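Local coordinates for probable benzoylformate decarboxylase (PDB 7ORX), which belongs to the thiamine diphosphate-dependent enzymes, binding that cofactor between protein chains of a four-subunit assembly built on parallel-sheet domains, at residues Ala118-Pro132 with Thr148-Ser160. Sequence-based numbering, arbitrary orientation.
Sequences AGTLMKPLVKWSSEP and TALLPAKGPVYVS
Y158 and M122 meet with the methionine CG directly over the phenol ring, 3.4 Å from the Y158 centroid and 6° off its normal, a CH-pi contact. M122 SD lies above the same face, 4.5 Å from that centroid, adding a Met-aromatic contact. With CG anti to its backbone N (chi1 -179°), Y158 carries its ring to the face of the sheet that packs on the weakly bonded helix 118-121 and M122, and its OH is hydrogen-bonded with S78 OG.

Before the strand, K127 reaches into the loop that leaves helix 138-149. Its bent chain brings NZ to the carbonyls T148 O, at 3.0 Å, and A153 O, at 3.1 Å; the first also accepts L151 N from the opposite face of its plane.

Alongside, strands 128-130 and 157-160 pair in parallel through Y158 N to W128 O, S130 N to Y158 O, and S160 N to S130 O. At the far end of the pairing, S160 OG donates to the anti lone pair of E131 OE1 (2.8 Å), which also accepts from Q101 NE2.

This beta-alpha-beta unit puts 128-130 at the edge of the N-terminal domain's sheet within the chain. K127's two hydrogen bonds join the loop after helix 138-149 to the residue just before strand 128-130, and the carbonyl dipoles around the ammonium probably stabilise its charge.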
loop_
_atom_site.group_PDB
_atom_site.type_symbol
_atom_site.label_atom_id
_atom_site.label_comp_id
_atom_site.label_asym_id
_atom_site.label_seq_id
_atom_site.Cartn_x
_atom_site.Cartn_y
_atom_site.Cartn_z
ATOM N N ALA C 118 -2.877 -9.153 -4.271
ATOM C CA ALA C 118 -2.187 -10.170 -3.448
ATOM C C ALA C 118 -0.890 -9.589 -2.866
ATOM O O ALA C 118 -0.567 -9.926 -1.689
ATOM C CB ALA C 118 -1.940 -11.404 -4.287
ATOM N N GLY C 119 -0.188 -8.760 -3.664
ATOM C CA GLY C 119 1.005 -7.975 -3.286
ATOM C C GLY C 119 0.776 -7.055 -2.087
ATOM O O GLY C 119 1.715 -6.886 -1.275
ATOM N N THR C 120 -0.418 -6.469 -1.963
ATOM C CA THR C 120 -0.808 -5.560 -0.842
ATOM C C THR C 120 -1.136 -6.370 0.428
ATOM O O THR C 120 -0.770 -5.903 1.522
ATOM C CB THR C 120 -2.007 -4.663 -1.212
ATOM O OG1 THR C 120 -1.806 -4.091 -2.508
ATOM C CG2 THR C 120 -2.263 -3.560 -0.202
ATOM N N LEU C 121 -1.832 -7.505 0.298
ATOM C CA LEU C 121 -2.393 -8.273 1.449
ATOM C C LEU C 121 -1.334 -8.403 2.567
ATOM O O LEU C 121 -1.638 -7.962 3.714
ATOM C CB LEU C 121 -2.913 -9.630 0.947
ATOM C CG LEU C 121 -3.567 -10.554 1.993
ATOM C CD1 LEU C 121 -4.820 -9.946 2.654
ATOM C CD2 LEU C 121 -3.891 -11.899 1.344
ATOM N N MET C 122 -0.125 -8.871 2.230
ATOM C CA MET C 122 0.916 -9.310 3.199
ATOM C C MET C 122 1.883 -8.176 3.560
ATOM O O MET C 122 2.661 -8.374 4.512
ATOM C CB MET C 122 1.727 -10.488 2.653
ATOM C CG MET C 122 0.886 -11.646 2.191
ATOM S SD MET C 122 -0.004 -12.321 3.636
ATOM C CE MET C 122 0.880 -13.850 3.948
ATOM N N LYS C 123 1.857 -7.036 2.866
ATOM C CA LYS C 123 2.514 -5.780 3.343
ATOM C C LYS C 123 1.758 -5.273 4.581
ATOM O O LYS C 123 0.520 -5.356 4.639
ATOM C CB LYS C 123 2.609 -4.709 2.241
ATOM C CG LYS C 123 3.581 -5.008 1.118
ATOM C CD LYS C 123 4.669 -5.968 1.494
ATOM C CE LYS C 123 5.741 -6.040 0.421
ATOM N NZ LYS C 123 6.890 -5.153 0.715
ATOM N N PRO C 124 2.474 -4.709 5.592
ATOM C CA PRO C 124 3.896 -4.363 5.493
ATOM C C PRO C 124 4.891 -5.370 6.093
ATOM O O PRO C 124 5.982 -4.983 6.445
ATOM C CB PRO C 124 3.913 -3.092 6.360
ATOM C CG PRO C 124 3.008 -3.437 7.515
ATOM C CD PRO C 124 1.945 -4.338 6.916
ATOM N N LEU C 125 4.506 -6.635 6.220
ATOM C CA LEU C 125 5.272 -7.618 7.031
ATOM C C LEU C 125 6.481 -8.119 6.250
ATOM O O LEU C 125 7.596 -7.589 6.471
ATOM C CB LEU C 125 4.327 -8.745 7.460
ATOM C CG LEU C 125 3.377 -8.339 8.588
ATOM C CD1 LEU C 125 2.605 -9.534 9.092
ATOM C CD2 LEU C 125 4.129 -7.662 9.744
ATOM N N VAL C 126 6.237 -9.090 5.383
ATOM C CA VAL C 126 7.169 -9.625 4.351
ATOM C C VAL C 126 8.104 -8.539 3.828
ATOM O O VAL C 126 7.615 -7.427 3.626
ATOM C CB VAL C 126 6.319 -10.252 3.249
ATOM C CG1 VAL C 126 5.434 -11.359 3.823
ATOM C CG2 VAL C 126 5.450 -9.214 2.563
ATOM N N LYS C 127 9.397 -8.856 3.668
ATOM C CA LYS C 127 10.415 -7.979 3.030
ATOM C C LYS C 127 10.054 -7.664 1.578
ATOM O O LYS C 127 10.510 -6.667 1.047
ATOM C CB LYS C 127 11.726 -8.693 2.742
ATOM C CG LYS C 127 12.576 -9.006 3.928
ATOM C CD LYS C 127 13.759 -9.820 3.514
ATOM C CE LYS C 127 14.688 -9.010 2.642
ATOM N NZ LYS C 127 16.088 -9.431 2.848
ATOM N N TRP C 128 9.434 -8.623 0.914
ATOM C CA TRP C 128 9.261 -8.599 -0.551
ATOM C C TRP C 128 8.068 -9.459 -0.936
ATOM O O TRP C 128 7.940 -10.546 -0.361
ATOM C CB TRP C 128 10.529 -9.114 -1.237
ATOM C CG TRP C 128 10.434 -8.901 -2.716
ATOM C CD1 TRP C 128 10.433 -7.699 -3.363
ATOM C CD2 TRP C 128 10.157 -9.892 -3.714
ATOM N NE1 TRP C 128 10.150 -7.887 -4.690
ATOM C CE2 TRP C 128 10.038 -9.219 -4.942
ATOM C CE3 TRP C 128 10.020 -11.279 -3.688
ATOM C CZ2 TRP C 128 9.850 -9.886 -6.137
ATOM C CZ3 TRP C 128 9.797 -11.946 -4.869
ATOM C CH2 TRP C 128 9.717 -11.254 -6.084
ATOM N N SER C 129 7.260 -9.013 -1.889
ATOM C CA SER C 129 6.078 -9.791 -2.328
ATOM C C SER C 129 5.835 -9.565 -3.819
ATOM O O SER C 129 6.068 -8.480 -4.265
ATOM C CB SER C 129 4.876 -9.435 -1.458
ATOM O OG SER C 129 4.062 -8.448 -2.083
ATOM N N SER C 130 5.410 -10.587 -4.550
ATOM C CA SER C 130 5.160 -10.536 -6.007
ATOM C C SER C 130 3.919 -11.339 -6.346
ATOM O O SER C 130 3.812 -12.425 -5.813
ATOM C CB SER C 130 6.340 -11.053 -6.766
ATOM O OG SER C 130 6.143 -10.841 -8.169
ATOM N N GLU C 131 3.041 -10.812 -7.196
ATOM C CA GLU C 131 2.188 -11.664 -8.064
ATOM C C GLU C 131 2.815 -11.608 -9.459
ATOM O O GLU C 131 2.589 -10.630 -10.149
ATOM C CB GLU C 131 0.710 -11.222 -8.015
ATOM C CG GLU C 131 -0.248 -12.177 -8.761
ATOM C CD GLU C 131 -1.754 -12.075 -8.479
ATOM O OE1 GLU C 131 -2.299 -12.892 -7.653
ATOM O OE2 GLU C 131 -2.420 -11.230 -9.138
ATOM N N PRO C 132 3.591 -12.616 -9.934
ATOM C CA PRO C 132 4.250 -12.504 -11.239
ATOM C C PRO C 132 3.265 -12.062 -12.330
ATOM O O PRO C 132 2.087 -12.416 -12.270
ATOM C CB PRO C 132 4.766 -13.905 -11.563
ATOM C CG PRO C 132 4.827 -14.597 -10.205
ATOM C CD PRO C 132 3.769 -13.945 -9.344
ATOM N N THR C 148 16.300 -13.342 -1.909
ATOM C CA THR C 148 15.818 -12.182 -1.113
ATOM C C THR C 148 15.595 -12.654 0.329
ATOM O O THR C 148 16.068 -11.990 1.228
ATOM C CB THR C 148 14.523 -11.594 -1.687
ATOM O OG1 THR C 148 14.721 -11.162 -3.032
ATOM C CG2 THR C 148 13.997 -10.430 -0.884
ATOM N N ALA C 149 14.878 -13.744 0.563
ATOM C CA ALA C 149 14.647 -14.254 1.935
ATOM C C ALA C 149 15.971 -14.462 2.691
ATOM O O ALA C 149 15.966 -14.146 3.895
ATOM C CB ALA C 149 13.823 -15.502 1.892
ATOM N N LEU C 150 17.066 -14.866 2.029
ATOM C CA LEU C 150 18.356 -15.224 2.674
ATOM C C LEU C 150 19.328 -14.058 2.693
ATOM O O LEU C 150 20.454 -14.210 3.214
ATOM C CB LEU C 150 18.990 -16.402 1.945
ATOM C CG LEU C 150 18.194 -17.693 2.041
ATOM C CD1 LEU C 150 18.556 -18.655 0.935
ATOM C CD2 LEU C 150 18.394 -18.352 3.388
ATOM N N LEU C 151 18.902 -12.921 2.193
ATOM C CA LEU C 151 19.812 -11.752 2.059
ATOM C C LEU C 151 19.740 -10.957 3.354
ATOM O O LEU C 151 18.640 -10.605 3.766
ATOM C CB LEU C 151 19.365 -10.918 0.853
ATOM C CG LEU C 151 20.460 -10.462 -0.097
ATOM C CD1 LEU C 151 21.564 -11.504 -0.254
ATOM C CD2 LEU C 151 19.807 -10.114 -1.417
ATOM N N PRO C 152 20.878 -10.698 4.045
ATOM C CA PRO C 152 20.897 -9.726 5.139
ATOM C C PRO C 152 20.057 -8.520 4.736
ATOM O O PRO C 152 20.251 -7.991 3.649
ATOM C CB PRO C 152 22.380 -9.340 5.266
ATOM C CG PRO C 152 23.117 -10.220 4.257
ATOM C CD PRO C 152 22.182 -11.353 3.863
ATOM N N ALA C 153 19.061 -8.126 5.547
ATOM C CA ALA C 153 18.623 -8.781 6.772
ATOM C C ALA C 153 17.545 -9.813 6.469
ATOM O O ALA C 153 16.469 -9.400 5.911
ATOM C CB ALA C 153 18.026 -7.753 7.661
ATOM N N LYS C 154 17.778 -11.068 6.875
ATOM C CA LYS C 154 16.939 -12.195 6.430
ATOM C C LYS C 154 15.471 -11.938 6.779
ATOM O O LYS C 154 15.191 -11.146 7.654
ATOM C CB LYS C 154 17.537 -13.456 7.015
ATOM C CG LYS C 154 18.548 -14.167 6.157
ATOM C CD LYS C 154 19.530 -15.063 6.931
ATOM C CE LYS C 154 20.939 -14.472 6.916
ATOM N NZ LYS C 154 21.582 -14.392 8.264
ATOM N N GLY C 155 14.527 -12.579 6.096
ATOM C CA GLY C 155 13.101 -12.381 6.406
ATOM C C GLY C 155 12.152 -13.027 5.409
ATOM O O GLY C 155 12.523 -13.547 4.366
ATOM N N PRO C 156 10.863 -13.030 5.755
ATOM C CA PRO C 156 9.857 -13.678 4.936
ATOM C C PRO C 156 9.446 -12.923 3.671
ATOM O O PRO C 156 9.420 -11.689 3.660
ATOM C CB PRO C 156 8.668 -13.799 5.907
ATOM C CG PRO C 156 8.834 -12.645 6.840
ATOM C CD PRO C 156 10.323 -12.447 6.988
ATOM N N VAL C 157 9.087 -13.700 2.656
ATOM C CA VAL C 157 8.754 -13.222 1.274
ATOM C C VAL C 157 7.460 -13.926 0.851
ATOM O O VAL C 157 7.206 -15.030 1.351
ATOM C CB VAL C 157 9.923 -13.543 0.329
ATOM C CG1 VAL C 157 11.201 -12.975 0.879
ATOM C CG2 VAL C 157 10.117 -15.030 0.178
ATOM N N TYR C 158 6.670 -13.334 -0.026
ATOM C CA TYR C 158 5.368 -13.894 -0.428
ATOM C C TYR C 158 5.257 -13.849 -1.944
ATOM O O TYR C 158 5.589 -12.858 -2.511
ATOM C CB TYR C 158 4.252 -13.067 0.184
ATOM C CG TYR C 158 2.838 -13.510 -0.100
ATOM C CD1 TYR C 158 2.239 -14.547 0.594
ATOM C CD2 TYR C 158 2.053 -12.796 -0.971
ATOM C CE1 TYR C 158 0.917 -14.905 0.371
ATOM C CE2 TYR C 158 0.729 -13.127 -1.201
ATOM C CZ TYR C 158 0.148 -14.175 -0.511
ATOM O OH TYR C 158 -1.160 -14.486 -0.761
ATOM N N VAL C 159 4.776 -14.925 -2.543
ATOM C CA VAL C 159 4.605 -15.068 -4.004
ATOM C C VAL C 159 3.213 -15.655 -4.210
ATOM O O VAL C 159 2.991 -16.757 -3.709
ATOM C CB VAL C 159 5.688 -15.984 -4.585
ATOM C CG1 VAL C 159 5.451 -16.167 -6.060
ATOM C CG2 VAL C 159 7.080 -15.457 -4.321
ATOM N N SER C 160 2.323 -14.961 -4.921
ATOM C CA SER C 160 0.954 -15.461 -5.230
ATOM C C SER C 160 0.981 -15.977 -6.655
ATOM O O SER C 160 1.323 -15.196 -7.475
ATOM C CB SER C 160 -0.088 -14.359 -5.018
ATOM O OG SER C 160 -1.312 -14.605 -5.692
#